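PDB 5Z9J: putative P450-like enzyme from Streptomyces himastatinicus ATCC 53653, which binds heme and probably acts as a cytochrome P450 monooxygenase in bacterial secondary metabolism. Local coordinates for residues 108-111 / 112-116. Numbering follows the deposited sequence.
Sequences GIIH and ELLDG
The carbonyls of Gly108, Ile109, Ile110 and His111 each accept the N-H of the residue four on, from Glu112, Leu113, Leu114 and Asp115, in regular alpha-helical hydrogen bonds; the shortest runs from Asp115 N to His111 O at 2.8 Å. Ile110 and Leu114, one turn apart, run alongside each other in the same direction, with the branch methyl CG2 of Ile110 4.1 Å from Leu114 CD1. With chi1 of Ile110 at -72°, CG1 lies anti to the carbonyl carbon and CG2 anti to the backbone N, which brings CG2 to the side of Leu114. One residue earlier the same spacing recurs: Ile109 CG2 meets Leu113 CD1 at 4.2 Å. On another side of the helix His111 and Asp115 are spaced by the same turn, yet their side chains do not bond to each other, ND1 and OD1 being 5.7 Å apart. Both turn to Arg367, which donates a hydrogen bond to His111 ND1 through NH1 and forms a salt bridge with Asp115 OD1 through NH2; its positive charge would probably disfavour protonation of the histidine. Exposed Glu112, extended beyond CG, reaches back along the helix until OE1 is 4.4 Å from Ile109 CD1. This is the C-terminal part of helix 96-116 in the P450 fold, away from the heme. Ile110 packs on Ala359 and Ile363 of helix 350-367, Ile109 and Leu113 meet Leu133 of helix 132-142, and Phe129 of helix 125-130 touches Ile110, Leu113 and Leu114.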
ATOM      1  N   GLY A 108      18.453  -2.425 -13.169  1.00 35.60           N
ATOM      2  CA  GLY A 108      18.471  -1.791 -14.478  1.00 34.59           C
ATOM      3  C   GLY A 108      17.514  -0.618 -14.495  1.00 33.74           C
ATOM      4  O   GLY A 108      17.874   0.467 -14.939  1.00 32.02           O
ATOM      5  N   ILE A 109      16.314  -0.812 -13.949  1.00 33.75           N
ATOM      6  CA  ILE A 109      15.292   0.239 -13.953  1.00 33.26           C
ATOM      7  C   ILE A 109      15.691   1.433 -13.116  1.00 34.20           C
ATOM      8  O   ILE A 109      15.495   2.594 -13.527  1.00 34.49           O
ATOM      9  CB  ILE A 109      13.942  -0.275 -13.406  1.00 30.81           C
ATOM     10  CG1 ILE A 109      13.436  -1.421 -14.273  1.00 34.69           C
ATOM     11  CG2 ILE A 109      12.924   0.842 -13.358  1.00 27.95           C
ATOM     12  CD1 ILE A 109      13.419  -1.047 -15.772  1.00 37.70           C
ATOM     13  N   ILE A 110      16.265   1.123 -11.953  1.00 31.41           N
ATOM     14  CA  ILE A 110      16.720   2.139 -11.028  1.00 33.12           C
ATOM     15  C   ILE A 110      17.825   3.014 -11.601  1.00 34.24           C
ATOM     16  O   ILE A 110      17.749   4.241 -11.535  1.00 35.81           O
ATOM     17  CB  ILE A 110      17.224   1.489  -9.739  1.00 27.41           C
ATOM     18  CG1 ILE A 110      16.053   0.963  -8.941  1.00 30.82           C
ATOM     19  CG2 ILE A 110      18.010   2.500  -8.900  1.00 32.25           C
ATOM     20  CD1 ILE A 110      16.473   0.023  -7.818  1.00 30.55           C
ATOM     21  N   HIS A 111      18.838   2.379 -12.164  1.00 32.67           N
ATOM     22  CA  HIS A 111      19.941   3.125 -12.759  1.00 34.46           C
ATOM     23  C   HIS A 111      19.462   3.993 -13.893  1.00 34.68           C
ATOM     24  O   HIS A 111      19.944   5.104 -14.077  1.00 35.03           O
ATOM     25  CB  HIS A 111      21.023   2.180 -13.263  1.00 35.69           C
ATOM     26  CG  HIS A 111      21.876   1.627 -12.172  1.00 37.31           C
ATOM     27  ND1 HIS A 111      22.689   2.424 -11.396  1.00 38.77           N
ATOM     28  CD2 HIS A 111      22.013   0.367 -11.696  1.00 39.33           C
ATOM     29  CE1 HIS A 111      23.309   1.674 -10.500  1.00 40.31           C
ATOM     30  NE2 HIS A 111      22.913   0.422 -10.658  1.00 41.00           N
ATOM     31  N   GLU A 112      18.496   3.477 -14.632  1.00 33.46           N
ATOM     32  CA  GLU A 112      17.868   4.176 -15.749  1.00 35.84           C
ATOM     33  C   GLU A 112      17.105   5.409 -15.281  1.00 34.22           C
ATOM     34  O   GLU A 112      17.181   6.473 -15.883  1.00 33.65           O
ATOM     35  CB  GLU A 112      16.938   3.222 -16.459  1.00 40.79           C
ATOM     36  CG  GLU A 112      16.758   3.451 -17.903  1.00 47.79           C
ATOM     37  CD  GLU A 112      15.823   2.407 -18.499  1.00 53.50           C
ATOM     38  OE1 GLU A 112      16.135   1.196 -18.380  1.00 55.34           O
ATOM     39  OE2 GLU A 112      14.783   2.794 -19.075  1.00 56.61           O
ATOM     40  N   LEU A 113      16.383   5.269 -14.180  1.00 32.80           N
ATOM     41  CA  LEU A 113      15.719   6.404 -13.584  1.00 31.97           C
ATOM     42  C   LEU A 113      16.721   7.476 -13.142  1.00 31.94           C
ATOM     43  O   LEU A 113      16.516   8.673 -13.394  1.00 29.70           O
ATOM     44  CB  LEU A 113      14.858   5.950 -12.412  1.00 33.10           C
ATOM     45  CG  LEU A 113      13.569   5.226 -12.827  1.00 32.69           C
ATOM     46  CD1 LEU A 113      12.860   4.665 -11.612  1.00 31.44           C
ATOM     47  CD2 LEU A 113      12.652   6.171 -13.585  1.00 33.45           C
ATOM     48  N   LEU A 114      17.792   7.070 -12.461  1.00 31.40           N
ATOM     49  CA  LEU A 114      18.701   8.071 -11.938  1.00 32.22           C
ATOM     50  C   LEU A 114      19.511   8.710 -13.063  1.00 35.92           C
ATOM     51  O   LEU A 114      19.824   9.903 -13.025  1.00 38.34           O
ATOM     52  CB  LEU A 114      19.630   7.454 -10.895  1.00 31.18           C
ATOM     53  CG  LEU A 114      18.752   7.073  -9.700  1.00 30.80           C
ATOM     54  CD1 LEU A 114      19.517   6.309  -8.596  1.00 30.24           C
ATOM     55  CD2 LEU A 114      17.946   8.277  -9.150  1.00 30.14           C
ATOM     56  N   ASP A 115      19.764   7.943 -14.113  1.00 36.24           N
ATOM     57  CA  ASP A 115      20.399   8.508 -15.299  1.00 37.01           C
ATOM     58  C   ASP A 115      19.512   9.619 -15.836  1.00 36.80           C
ATOM     59  O   ASP A 115      20.003  10.587 -16.409  1.00 39.21           O
ATOM     60  CB  ASP A 115      20.637   7.438 -16.362  1.00 39.62           C
ATOM     61  CG  ASP A 115      21.814   6.532 -16.018  1.00 42.71           C
ATOM     62  OD1 ASP A 115      22.508   6.803 -15.022  1.00 42.28           O
ATOM     63  OD2 ASP A 115      22.090   5.577 -16.772  1.00 45.31           O
ATOM     64  N   GLY A 116      18.206   9.483 -15.627  1.00 33.03           N
ATOM     65  CA  GLY A 116      17.260  10.513 -15.993  1.00 33.18           C
ATOM     66  C   GLY A 116      17.385  11.832 -15.259  1.00 37.88           C
ATOM     67  O   GLY A 116      17.038  12.856 -15.822  1.00 38.06           O
TER